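Local coordinates for protein pumilio homology domain family member 4 (Saccharomyces cerevisiae, PDB 3BWT) that binds single-stranded messenger RNA through its pumilio homology domain, the part of the longer protein modelled here, and is linked to the regulation of gene expression, at residues A99-I104 and I137-Q142; K191-V196 and T225-H230; I212-A217 and I249-K254; I266-G271 and Y303-E308. One frame throughout, in Å; residues are numbered along the deposited sequence.

Contact 1: residues A99-I104 and I137-Q142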
loop_
_atom_site.group_PDB
_atom_site.type_symbol
_atom_site.label_atom_id
_atom_site.label_comp_id
_atom_site.label_asym_id
_atom_site.label_seq_id
_atom_site.Cartn_x
_atom_site.Cartn_y
_atom_site.Cartn_z
ATOM N N ALA A 99 -0.230 18.033 -3.928
ATOM C CA ALA A 99 -0.719 18.818 -5.044
ATOM C C ALA A 99 -0.761 17.965 -6.309
ATOM O O ALA A 99 -1.667 18.094 -7.121
ATOM C CB ALA A 99 0.159 20.022 -5.249
ATOM N N LEU A 100 0.226 17.093 -6.473
ATOM C CA LEU A 100 0.352 16.317 -7.702
ATOM C C LEU A 100 -0.620 15.143 -7.721
ATOM O O LEU A 100 -1.019 14.676 -8.787
ATOM C CB LEU A 100 1.787 15.830 -7.876
ATOM C CG LEU A 100 2.142 14.937 -9.065
ATOM C CD1 LEU A 100 1.581 15.486 -10.342
ATOM C CD2 LEU A 100 3.641 14.827 -9.157
ATOM N N GLN A 101 -0.999 14.667 -6.540
ATOM C CA GLN A 101 -2.040 13.658 -6.439
ATOM C C GLN A 101 -3.382 14.259 -6.850
ATOM O O GLN A 101 -4.163 13.628 -7.559
ATOM C CB GLN A 101 -2.121 13.105 -5.021
ATOM C CG GLN A 101 -0.895 12.324 -4.600
ATOM C CD GLN A 101 -0.986 11.800 -3.176
ATOM O OE1 GLN A 101 -1.942 11.126 -2.818
ATOM N NE2 GLN A 101 0.021 12.098 -2.364
ATOM N N LYS A 102 -3.641 15.485 -6.416
ATOM C CA LYS A 102 -4.866 16.178 -6.804
ATOM C C LYS A 102 -4.943 16.406 -8.311
ATOM O O LYS A 102 -5.996 16.215 -8.929
ATOM C CB LYS A 102 -4.994 17.513 -6.084
ATOM C CG LYS A 102 -6.424 18.016 -6.028
ATOM C CD LYS A 102 -7.224 17.132 -5.109
ATOM C CE LYS A 102 -8.650 17.593 -4.970
ATOM N NZ LYS A 102 -9.358 16.694 -4.015
ATOM N N LEU A 103 -3.829 16.826 -8.894
ATOM C CA LEU A 103 -3.751 16.999 -10.336
ATOM C C LEU A 103 -4.203 15.730 -11.046
ATOM O O LEU A 103 -5.055 15.767 -11.928
ATOM C CB LEU A 103 -2.328 17.360 -10.746
ATOM C CG LEU A 103 -2.060 17.770 -12.196
ATOM C CD1 LEU A 103 -0.925 18.780 -12.256
ATOM C CD2 LEU A 103 -1.738 16.561 -13.056
ATOM N N ILE A 104 -3.630 14.603 -10.645
ATOM C CA ILE A 104 -3.985 13.306 -11.207
ATOM C C ILE A 104 -5.471 12.975 -11.009
ATOM O O ILE A 104 -6.130 12.472 -11.918
ATOM C CB ILE A 104 -3.106 12.190 -10.614
ATOM C CG1 ILE A 104 -1.643 12.403 -11.019
ATOM C CG2 ILE A 104 -3.600 10.830 -11.067
ATOM C CD1 ILE A 104 -0.650 11.515 -10.284
ATOM N N ILE A 137 2.633 7.754 -7.355
ATOM C CA ILE A 137 2.564 6.502 -8.101
ATOM C C ILE A 137 1.283 5.699 -7.810
ATOM O O ILE A 137 0.656 5.181 -8.727
ATOM C CB ILE A 137 3.828 5.646 -7.857
ATOM C CG1 ILE A 137 5.044 6.363 -8.446
ATOM C CG2 ILE A 137 3.668 4.245 -8.451
ATOM C CD1 ILE A 137 4.761 6.990 -9.811
ATOM N N GLN A 138 0.888 5.608 -6.543
ATOM C CA GLN A 138 -0.345 4.905 -6.193
ATOM C C GLN A 138 -1.580 5.600 -6.759
ATOM O O GLN A 138 -2.526 4.945 -7.181
ATOM C CB GLN A 138 -0.489 4.780 -4.685
ATOM C CG GLN A 138 0.578 3.955 -4.027
ATOM C CD GLN A 138 0.283 3.734 -2.559
ATOM O OE1 GLN A 138 -0.842 3.407 -2.193
ATOM N NE2 GLN A 138 1.287 3.919 -1.708
ATOM N N LYS A 139 -1.576 6.925 -6.761
ATOM C CA LYS A 139 -2.714 7.681 -7.270
ATOM C C LYS A 139 -2.945 7.308 -8.719
ATOM O O LYS A 139 -4.072 7.186 -9.173
ATOM C CB LYS A 139 -2.450 9.180 -7.148
ATOM C CG LYS A 139 -3.645 10.056 -7.431
ATOM C CD LYS A 139 -4.857 9.634 -6.632
ATOM C CE LYS A 139 -4.734 9.979 -5.164
ATOM N NZ LYS A 139 -5.942 9.530 -4.407
ATOM N N CYS A 140 -1.854 7.115 -9.440
ATOM C CA CYS A 140 -1.925 6.768 -10.841
ATOM C C CYS A 140 -2.735 5.505 -11.021
ATOM O O CYS A 140 -3.576 5.419 -11.921
ATOM C CB CYS A 140 -0.520 6.588 -11.412
ATOM S SG CYS A 140 0.312 8.150 -11.733
ATOM N N LEU A 141 -2.477 4.527 -10.156
ATOM C CA LEU A 141 -3.186 3.253 -10.193
ATOM C C LEU A 141 -4.644 3.437 -9.775
ATOM O O LEU A 141 -5.547 2.837 -10.353
ATOM C CB LEU A 141 -2.485 2.237 -9.298
ATOM C CG LEU A 141 -1.023 1.949 -9.656
ATOM C CD1 LEU A 141 -0.232 1.497 -8.438
ATOM C CD2 LEU A 141 -0.929 0.914 -10.768
ATOM N N GLN A 142 -4.887 4.285 -8.784
ATOM C CA GLN A 142 -6.257 4.501 -8.339
ATOM C C GLN A 142 -7.112 5.250 -9.357
ATOM O O GLN A 142 -8.333 5.147 -9.312
ATOM C CB GLN A 142 -6.297 5.250 -7.008
ATOM C CG GLN A 142 -5.397 4.674 -5.953
ATOM C CD GLN A 142 -5.536 5.392 -4.627
ATOM O OE1 GLN A 142 -4.729 6.269 -4.289
ATOM N NE2 GLN A 142 -6.573 5.032 -3.870
#
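K139 lies between Q101 and I104 of the facing helix, and its alkyl chain carries most of the contact. Its CB points at helix 96-106, close to where the two backbones come nearest, with the CA atoms of Q101 and K139 6.1 Å apart. With CG anti to the backbone N (chi1 -170°), the next methylene sits in the angle between the main chain and a side chain of the neighbour: CG is 3.6 Å from the backbone O of Q101 and 3.7 Å from CG2 of I104. The two side chains run antiparallel here, CG2 of I104 lying beside CG of K139. These are neighbouring helices of Pumilio repeats 3 and 4, of the set that lines the concave, RNA-facing side of the superhelix in PUF proteins. Their local axes run nearly parallel, 16° apart at a closest approach of 9.4 Å. The lysine chain then bends at both chi2 and chi3. CD passes near the same Q101 carbonyl, and CE reaches the side chain of Q101 almost at a right angle, 3.8 Å from OE1; the amide NE2 of that glutamine is hydrogen-bonded to the backbone O of T97. At the tip, NZ forms a salt bridge with E105, the residue after I104, and a weak hydrogen bond with OE1 of Q142 at 3.5 Å. Deeper in the interface, the other branch of I104 continues the apolar layer, its CD1 reaching SG of C140 at 3.8 Å, and I152 of helix 146-158 packs against that cysteine.

Contact 2: residues K191-V196 and T225-H230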
loop_
_atom_site.group_PDB
_atom_site.type_symbol
_atom_site.label_atom_id
_atom_site.label_comp_id
_atom_site.label_asym_id
_atom_site.label_seq_id
_atom_site.Cartn_x
_atom_site.Cartn_y
_atom_site.Cartn_z
ATOM N N LYS A 191 6.120 -13.153 -11.279
ATOM C CA LYS A 191 7.428 -12.662 -10.852
ATOM C C LYS A 191 7.619 -12.778 -9.338
ATOM O O LYS A 191 8.653 -13.272 -8.854
ATOM C CB LYS A 191 7.636 -11.222 -11.313
ATOM C CG LYS A 191 7.421 -11.039 -12.810
ATOM C CD LYS A 191 8.323 -9.966 -13.382
ATOM C CE LYS A 191 8.361 -10.036 -14.899
ATOM N NZ LYS A 191 9.654 -9.507 -15.435
ATOM N N LEU A 192 6.611 -12.328 -8.597
ATOM C CA LEU A 192 6.621 -12.416 -7.142
ATOM C C LEU A 192 6.756 -13.860 -6.662
ATOM O O LEU A 192 7.470 -14.140 -5.693
ATOM C CB LEU A 192 5.348 -11.794 -6.573
ATOM C CG LEU A 192 5.164 -10.310 -6.873
ATOM C CD1 LEU A 192 3.776 -9.857 -6.482
ATOM C CD2 LEU A 192 6.215 -9.495 -6.153
ATOM N N LEU A 193 6.064 -14.773 -7.343
ATOM C CA LEU A 193 6.047 -16.188 -6.961
ATOM C C LEU A 193 7.411 -16.830 -7.163
ATOM O O LEU A 193 7.817 -17.721 -6.424
ATOM C CB LEU A 193 4.986 -16.938 -7.764
ATOM C CG LEU A 193 4.689 -18.371 -7.334
ATOM C CD1 LEU A 193 3.901 -18.394 -6.022
ATOM C CD2 LEU A 193 3.943 -19.099 -8.449
ATOM N N ALA A 194 8.125 -16.360 -8.174
ATOM C CA ALA A 194 9.499 -16.781 -8.379
ATOM C C ALA A 194 10.406 -16.310 -7.235
ATOM O O ALA A 194 11.547 -16.747 -7.126
ATOM C CB ALA A 194 10.002 -16.253 -9.705
ATOM N N LEU A 195 9.898 -15.424 -6.385
ATOM C CA LEU A 195 10.712 -14.830 -5.328
ATOM C C LEU A 195 10.111 -15.070 -3.949
ATOM O O LEU A 195 10.523 -14.443 -2.966
ATOM C CB LEU A 195 10.866 -13.324 -5.549
ATOM C CG LEU A 195 11.567 -12.862 -6.827
ATOM C CD1 LEU A 195 11.293 -11.383 -7.129
ATOM C CD2 LEU A 195 13.058 -13.154 -6.734
ATOM N N VAL A 196 9.143 -15.977 -3.872
ATOM C CA VAL A 196 8.407 -16.177 -2.629
ATOM C C VAL A 196 9.292 -16.539 -1.428
ATOM O O VAL A 196 8.990 -16.158 -0.294
ATOM C CB VAL A 196 7.253 -17.200 -2.792
ATOM C CG1 VAL A 196 7.768 -18.629 -2.632
ATOM C CG2 VAL A 196 6.158 -16.903 -1.788
ATOM N N THR A 225 -2.622 -18.317 -4.345
ATOM C CA THR A 225 -2.698 -18.808 -2.988
ATOM C C THR A 225 -2.201 -20.249 -2.959
ATOM O O THR A 225 -1.338 -20.609 -2.167
ATOM C CB THR A 225 -4.141 -18.736 -2.459
ATOM O OG1 THR A 225 -4.537 -17.363 -2.337
ATOM C CG2 THR A 225 -4.251 -19.407 -1.105
ATOM N N HIS A 226 -2.742 -21.078 -3.842
ATOM C CA HIS A 226 -2.369 -22.486 -3.870
ATOM C C HIS A 226 -0.901 -22.664 -4.227
ATOM O O HIS A 226 -0.216 -23.516 -3.661
ATOM C CB HIS A 226 -3.263 -23.278 -4.830
ATOM C CG HIS A 226 -4.670 -23.446 -4.346
ATOM N ND1 HIS A 226 -5.761 -22.971 -5.044
ATOM C CD2 HIS A 226 -5.165 -24.033 -3.229
ATOM C CE1 HIS A 226 -6.867 -23.262 -4.380
ATOM N NE2 HIS A 226 -6.534 -23.904 -3.274
ATOM N N LYS A 227 -0.410 -21.861 -5.161
ATOM C CA LYS A 227 0.987 -21.981 -5.572
ATOM C C LYS A 227 1.964 -21.559 -4.456
ATOM O O LYS A 227 3.031 -22.159 -4.289
ATOM C CB LYS A 227 1.232 -21.205 -6.864
ATOM C CG LYS A 227 0.512 -21.800 -8.074
ATOM C CD LYS A 227 0.800 -20.996 -9.343
ATOM C CE LYS A 227 0.079 -21.561 -10.569
ATOM N NZ LYS A 227 0.338 -20.789 -11.804
ATOM N N ILE A 228 1.581 -20.544 -3.685
ATOM C CA ILE A 228 2.360 -20.112 -2.531
ATOM C C ILE A 228 2.385 -21.203 -1.473
ATOM O O ILE A 228 3.451 -21.602 -1.003
ATOM C CB ILE A 228 1.770 -18.851 -1.881
ATOM C CG1 ILE A 228 1.893 -17.646 -2.812
ATOM C CG2 ILE A 228 2.456 -18.565 -0.557
ATOM C CD1 ILE A 228 1.100 -16.466 -2.339
ATOM N N VAL A 229 1.204 -21.674 -1.087
ATOM C CA VAL A 229 1.112 -22.719 -0.083
ATOM C C VAL A 229 1.988 -23.901 -0.469
ATOM O O VAL A 229 2.752 -24.414 0.352
ATOM C CB VAL A 229 -0.328 -23.182 0.125
ATOM C CG1 VAL A 229 -0.369 -24.351 1.091
ATOM C CG2 VAL A 229 -1.163 -22.033 0.659
ATOM N N HIS A 230 1.895 -24.311 -1.727
ATOM C CA HIS A 230 2.713 -25.408 -2.224
ATOM C C HIS A 230 4.215 -25.203 -2.005
ATOM O O HIS A 230 4.947 -26.158 -1.767
ATOM C CB HIS A 230 2.432 -25.669 -3.705
ATOM C CG HIS A 230 3.315 -26.722 -4.299
ATOM N ND1 HIS A 230 3.122 -28.070 -4.076
ATOM C CD2 HIS A 230 4.408 -26.625 -5.093
ATOM C CE1 HIS A 230 4.056 -28.756 -4.707
ATOM N NE2 HIS A 230 4.850 -27.904 -5.331
#
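L193 reaches across to K227 and I228 with its two methyls divided between them, joining the C-terminal end of one outer helix to the next in the right-handed superhelix of pumilio repeats. Both segments lie in repeat 6, on the convex side of the domain. CD1 of L193 takes the inner place, 3.9 Å from CG1 of I228. CD2 lies further out, 3.8 Å from CD of K227 and also near that lysine's CB, so the leucine meets the aliphatic part of the lysine almost at a right angle. K227 runs extended beyond CG, and its amino end leads away from L193 toward D223, with which it makes a long, weak ion pair. The other branch of I228 is used too: its CG2 faces CG2 of V196 at 4.2 Å. No hydrogen bond crosses between the segments; the grip is apolar throughout.

The next shell sets these groups in place. CG of L193 stands anti to its backbone N (chi1 -171°), which carries both methyls over to helix 224-232, where L231 also touches the leucine. A type I turn from L193 to V196 brings the valine round to the same side as L193, and L195 occupies the N-cap position of the following helix. V196 is further backed by V209, L231 and L232, while I228 rests on I213 of helix 205-219. The turn is closed only weakly, V196 N to L193 O at 3.4 Å; just before it, L195 N donates to L192 O at 2.8 Å.

Contact 3: residues I212-A217 and I249-K254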
loop_
_atom_site.group_PDB
_atom_site.type_symbol
_atom_site.label_atom_id
_atom_site.label_comp_id
_atom_site.label_asym_id
_atom_site.label_seq_id
_atom_site.Cartn_x
_atom_site.Cartn_y
_atom_site.Cartn_z
ATOM N N ILE A 212 -1.455 -11.062 -1.659
ATOM C CA ILE A 212 -1.895 -11.875 -2.776
ATOM C C ILE A 212 -3.017 -12.770 -2.305
ATOM O O ILE A 212 -4.031 -12.910 -2.974
ATOM C CB ILE A 212 -0.757 -12.759 -3.302
ATOM C CG1 ILE A 212 0.336 -11.886 -3.916
ATOM C CG2 ILE A 212 -1.297 -13.813 -4.295
ATOM C CD1 ILE A 212 1.579 -12.650 -4.299
ATOM N N ILE A 213 -2.823 -13.372 -1.139
ATOM C CA ILE A 213 -3.806 -14.284 -0.575
ATOM C C ILE A 213 -5.049 -13.528 -0.136
ATOM O O ILE A 213 -6.166 -13.929 -0.430
ATOM C CB ILE A 213 -3.208 -15.049 0.594
ATOM C CG1 ILE A 213 -1.977 -15.813 0.112
ATOM C CG2 ILE A 213 -4.232 -15.995 1.201
ATOM C CD1 ILE A 213 -1.371 -16.724 1.145
ATOM N N THR A 214 -4.843 -12.421 0.561
ATOM C CA THR A 214 -5.928 -11.524 0.934
ATOM C C THR A 214 -6.852 -11.219 -0.239
ATOM O O THR A 214 -8.078 -11.282 -0.122
ATOM C CB THR A 214 -5.357 -10.198 1.468
ATOM O OG1 THR A 214 -4.800 -10.425 2.766
ATOM C CG2 THR A 214 -6.436 -9.117 1.550
ATOM N N LYS A 215 -6.242 -10.888 -1.369
ATOM C CA LYS A 215 -6.967 -10.465 -2.556
ATOM C C LYS A 215 -7.739 -11.620 -3.169
ATOM O O LYS A 215 -8.934 -11.504 -3.466
ATOM C CB LYS A 215 -5.992 -9.862 -3.572
ATOM C CG LYS A 215 -5.829 -8.357 -3.421
ATOM C CD LYS A 215 -6.912 -7.633 -4.233
ATOM C CE LYS A 215 -7.352 -6.336 -3.579
ATOM N NZ LYS A 215 -8.614 -5.800 -4.160
ATOM N N GLU A 216 -7.053 -12.739 -3.352
ATOM C CA GLU A 216 -7.699 -13.934 -3.860
ATOM C C GLU A 216 -8.845 -14.388 -2.964
ATOM O O GLU A 216 -9.875 -14.848 -3.458
ATOM C CB GLU A 216 -6.682 -15.049 -4.046
ATOM C CG GLU A 216 -5.717 -14.740 -5.140
ATOM C CD GLU A 216 -5.037 -15.962 -5.659
ATOM O OE1 GLU A 216 -4.928 -16.938 -4.896
ATOM O OE2 GLU A 216 -4.600 -15.943 -6.828
ATOM N N ALA A 217 -8.674 -14.247 -1.654
ATOM C CA ALA A 217 -9.724 -14.633 -0.717
ATOM C C ALA A 217 -10.933 -13.722 -0.857
ATOM O O ALA A 217 -12.069 -14.167 -0.700
ATOM C CB ALA A 217 -9.218 -14.620 0.702
ATOM N N ILE A 249 2.685 -17.751 7.451
ATOM C CA ILE A 249 2.111 -19.002 7.924
ATOM C C ILE A 249 0.740 -18.751 8.560
ATOM O O ILE A 249 -0.238 -19.419 8.213
ATOM C CB ILE A 249 3.043 -19.740 8.896
ATOM C CG1 ILE A 249 4.352 -20.113 8.198
ATOM C CG2 ILE A 249 2.371 -20.987 9.405
ATOM C CD1 ILE A 249 4.221 -21.247 7.214
ATOM N N GLU A 250 0.677 -17.781 9.472
ATOM C CA GLU A 250 -0.582 -17.335 10.079
ATOM C C GLU A 250 -1.627 -16.894 9.056
ATOM O O GLU A 250 -2.822 -17.156 9.211
ATOM C CB GLU A 250 -0.328 -16.162 11.024
ATOM C CG GLU A 250 -0.119 -16.546 12.477
ATOM C CD GLU A 250 -0.710 -15.517 13.423
ATOM O OE1 GLU A 250 -1.315 -14.535 12.929
ATOM O OE2 GLU A 250 -0.577 -15.688 14.653
ATOM N N LYS A 251 -1.175 -16.196 8.024
ATOM C CA LYS A 251 -2.077 -15.728 6.989
ATOM C C LYS A 251 -2.775 -16.920 6.339
ATOM O O LYS A 251 -3.986 -16.907 6.132
ATOM C CB LYS A 251 -1.317 -14.925 5.939
ATOM C CG LYS A 251 -2.207 -14.429 4.824
ATOM C CD LYS A 251 -3.356 -13.639 5.395
ATOM C CE LYS A 251 -4.253 -13.134 4.306
ATOM N NZ LYS A 251 -5.179 -12.088 4.824
ATOM N N ILE A 252 -1.991 -17.945 6.025
ATOM C CA ILE A 252 -2.498 -19.193 5.469
ATOM C C ILE A 252 -3.386 -19.947 6.471
ATOM O O ILE A 252 -4.456 -20.449 6.110
ATOM C CB ILE A 252 -1.341 -20.097 5.013
ATOM C CG1 ILE A 252 -0.653 -19.501 3.788
ATOM C CG2 ILE A 252 -1.845 -21.486 4.700
ATOM C CD1 ILE A 252 0.785 -19.951 3.614
ATOM N N LEU A 253 -2.948 -20.017 7.726
ATOM C CA LEU A 253 -3.755 -20.659 8.763
ATOM C C LEU A 253 -5.112 -19.984 8.906
ATOM O O LEU A 253 -6.062 -20.592 9.383
ATOM C CB LEU A 253 -3.041 -20.641 10.119
ATOM C CG LEU A 253 -1.871 -21.605 10.290
ATOM C CD1 LEU A 253 -1.318 -21.505 11.699
ATOM C CD2 LEU A 253 -2.310 -23.030 9.969
ATOM N N LYS A 254 -5.189 -18.719 8.501
ATOM C CA LYS A 254 -6.423 -17.943 8.626
ATOM C C LYS A 254 -7.176 -17.846 7.299
ATOM O O LYS A 254 -8.185 -17.148 7.195
ATOM C CB LYS A 254 -6.134 -16.546 9.197
ATOM C CG LYS A 254 -5.776 -16.542 10.679
ATOM C CD LYS A 254 -5.545 -15.125 11.197
ATOM C CE LYS A 254 -5.378 -15.103 12.714
ATOM N NZ LYS A 254 -5.373 -13.714 13.275
#
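I213 and I252 make the buried half of this contact, K251 and T214 its more open half. On the buried side CD1 of I213 meets CG1 of I252 at 3.9 Å, end of one branch against the stem of another. Both isoleucines are backed further: I213 rests on T225 and I228 of helix 224-232, and I252 on V258 of helix 256-279. The two segments belong to repeats 6 and 7 of the pumilio superhelix, in helices of the inner layer, which in PUF proteins forms the RNA-binding surface. Their local axes are 14° from parallel and approach to 10.8 Å, and side chains do most of the bridging.

Toward the solvent side, where K251 and T214 are partly exposed, the chemistry turns polar. K251 leaves its helix with CG anti to the backbone N (chi1 179°) and bends once at chi2; the two side chains cross at about a right angle, and NZ of K251 donates to OG1 of T214 at 2.7 Å. That hydroxyl also bonds weakly to the backbone O of Q210, one turn earlier. With an alanine in place of K251, OG1 of T214 would probably lose its charged donor, keeping the weak bond to Q210, and CG2 of I213 would lose the methylene beside it. That methylene, CE of K251, passes CG2 of I213 at 4.2 Å, a looser contact that connects the two halves.

Contact 4: residues I266-G271 and Y303-E308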
loop_
_atom_site.group_PDB
_atom_site.type_symbol
_atom_site.label_atom_id
_atom_site.label_comp_id
_atom_site.label_asym_id
_atom_site.label_seq_id
_atom_site.Cartn_x
_atom_site.Cartn_y
_atom_site.Cartn_z
ATOM N N ILE A 266 2.193 -29.068 9.983
ATOM C CA ILE A 266 2.630 -28.823 11.352
ATOM C C ILE A 266 2.447 -30.065 12.233
ATOM O O ILE A 266 3.330 -30.410 13.018
ATOM C CB ILE A 266 1.905 -27.588 11.948
ATOM C CG1 ILE A 266 2.403 -26.316 11.248
ATOM C CG2 ILE A 266 2.097 -27.508 13.452
ATOM C CD1 ILE A 266 1.660 -25.064 11.619
ATOM N N LEU A 267 1.315 -30.749 12.078
ATOM C CA LEU A 267 1.048 -31.985 12.819
ATOM C C LEU A 267 1.947 -33.148 12.423
ATOM O O LEU A 267 2.376 -33.916 13.276
ATOM C CB LEU A 267 -0.412 -32.412 12.654
ATOM C CG LEU A 267 -1.397 -31.900 13.704
ATOM C CD1 LEU A 267 -2.824 -32.184 13.260
ATOM C CD2 LEU A 267 -1.116 -32.508 15.079
ATOM N N ASN A 268 2.218 -33.287 11.131
ATOM C CA ASN A 268 2.918 -34.467 10.633
ATOM C C ASN A 268 4.436 -34.342 10.523
ATOM O O ASN A 268 5.169 -35.148 11.100
ATOM C CB ASN A 268 2.319 -34.907 9.306
ATOM C CG ASN A 268 0.900 -35.427 9.460
ATOM O OD1 ASN A 268 0.561 -36.063 10.461
ATOM N ND2 ASN A 268 0.063 -35.159 8.464
ATOM N N ASN A 269 4.912 -33.338 9.789
ATOM C CA ASN A 269 6.353 -33.133 9.656
ATOM C C ASN A 269 6.961 -32.304 10.797
ATOM O O ASN A 269 8.181 -32.169 10.907
ATOM C CB ASN A 269 6.711 -32.584 8.270
ATOM C CG ASN A 269 6.565 -33.644 7.171
ATOM O OD1 ASN A 269 6.980 -34.793 7.348
ATOM N ND2 ASN A 269 5.970 -33.263 6.037
ATOM N N GLY A 270 6.102 -31.781 11.667
ATOM C CA GLY A 270 6.559 -31.095 12.860
ATOM C C GLY A 270 6.618 -32.025 14.056
ATOM O O GLY A 270 7.643 -32.126 14.729
ATOM N N GLY A 271 5.507 -32.709 14.319
ATOM C CA GLY A 271 5.419 -33.640 15.432
ATOM C C GLY A 271 5.636 -32.964 16.771
ATOM O O GLY A 271 5.545 -31.737 16.879
ATOM N N TYR A 303 -8.038 -30.600 15.897
ATOM C CA TYR A 303 -7.925 -29.913 17.183
ATOM C C TYR A 303 -7.534 -30.867 18.313
ATOM O O TYR A 303 -6.617 -30.597 19.098
ATOM C CB TYR A 303 -9.242 -29.217 17.527
ATOM C CG TYR A 303 -9.274 -28.616 18.913
ATOM C CD1 TYR A 303 -8.623 -27.414 19.188
ATOM C CD2 TYR A 303 -9.956 -29.251 19.954
ATOM C CE1 TYR A 303 -8.654 -26.854 20.464
ATOM C CE2 TYR A 303 -9.995 -28.704 21.228
ATOM C CZ TYR A 303 -9.343 -27.505 21.477
ATOM O OH TYR A 303 -9.383 -26.956 22.736
ATOM N N LYS A 304 -8.251 -31.980 18.395
ATOM C CA LYS A 304 -7.961 -33.004 19.378
ATOM C C LYS A 304 -6.568 -33.563 19.136
ATOM O O LYS A 304 -5.836 -33.861 20.083
ATOM C CB LYS A 304 -9.020 -34.114 19.325
ATOM C CG LYS A 304 -10.405 -33.648 19.789
ATOM C CD LYS A 304 -10.290 -32.793 21.056
ATOM C CE LYS A 304 -11.649 -32.427 21.641
ATOM N NZ LYS A 304 -11.505 -31.610 22.888
ATOM N N ARG A 305 -6.198 -33.688 17.866
ATOM C CA ARG A 305 -4.870 -34.172 17.530
ATOM C C ARG A 305 -3.771 -33.210 18.010
ATOM O O ARG A 305 -2.790 -33.635 18.631
ATOM C CB ARG A 305 -4.757 -34.458 16.035
ATOM C CG ARG A 305 -3.414 -35.032 15.671
ATOM C CD ARG A 305 -3.321 -35.403 14.204
ATOM N NE ARG A 305 -2.006 -35.932 13.859
ATOM C CZ ARG A 305 -1.648 -36.325 12.638
ATOM N NH1 ARG A 305 -2.513 -36.278 11.628
ATOM N NH2 ARG A 305 -0.426 -36.790 12.431
ATOM N N LEU A 306 -3.941 -31.937 17.731
ATOM C CA LEU A 306 -3.038 -30.911 18.242
ATOM C C LEU A 306 -3.025 -30.888 19.766
ATOM O O LEU A 306 -1.966 -30.865 20.388
ATOM C CB LEU A 306 -3.449 -29.529 17.740
ATOM C CG LEU A 306 -3.384 -29.215 16.247
ATOM C CD1 LEU A 306 -3.969 -27.837 16.000
ATOM C CD2 LEU A 306 -1.956 -29.258 15.767
ATOM N N SER A 307 -4.214 -30.855 20.365
ATOM C CA SER A 307 -4.335 -30.809 21.813
ATOM C C SER A 307 -3.508 -31.883 22.498
ATOM O O SER A 307 -2.834 -31.610 23.493
ATOM C CB SER A 307 -5.791 -30.952 22.227
ATOM O OG SER A 307 -6.502 -29.769 21.954
ATOM N N GLU A 308 -3.548 -33.104 21.977
ATOM C CA GLU A 308 -2.928 -34.208 22.705
ATOM C C GLU A 308 -1.407 -34.210 22.644
ATOM O O GLU A 308 -0.752 -34.844 23.469
ATOM C CB GLU A 308 -3.525 -35.568 22.322
ATOM C CG GLU A 308 -3.501 -35.916 20.845
ATOM C CD GLU A 308 -4.460 -37.057 20.524
ATOM O OE1 GLU A 308 -5.373 -37.310 21.355
ATOM O OE2 GLU A 308 -4.299 -37.688 19.449
#
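Between outer helices 256-279 and 300-310, where pumilio repeat 7 passes into repeat 8, L267 wedges against both R305 and L306. The leucine points toward helix 300-310 and divides its surface: CG meets CD2 of L306 at 3.4 Å, while CD1 lies against CD of R305. The arginine has CG anti to the backbone N (chi1 -177°), and its extended run from CG to NE crosses the leucine obliquely, CG and CD against the two methyls. At the guanidinium, CB of L267 sits 4.0 Å above the centre of one face. At the edge of that group, OD1 of N268 is modelled 2.3 Å from NH2 of R305, too short to be taken literally, so the bond's true geometry is doubtful; the amide and guanidinium planes are 52° apart. NH1 of R305 also bonds weakly to Y301. Cutting L267 back to an alanine is likely to open a gap beside L306 and let the arginine chain swing more freely. L306 is backed in turn by I263 and by A291, L292 and S295 of helix 284-298. The local axes lie 26° from parallel, one outer helix stacked on the next in the superhelix of pumilio repeats.

From the N terminus, contact 1 comes first: it closes a loop of 32 residues between neighbouring inner helices of repeats 3 and 4, and is complete before any other opens. Contact 2 starts at 191-196, and contact 3 opens at 212-217 before contact 2 closes at 225-230; contact 3 then closes at 249-254, so the two cross. They touch, OG1 of T225 lying 2.6 Å from OE1 of E216 in a probable hydrogen bond, which joins the outer and inner layers. Contact 4 follows in series, opening at 266-271 and closing a 31-residue loop at 303-308 between outer helices. Its centre lies about 49 Å from that of contact 1, on the opposite side of the chain's centre.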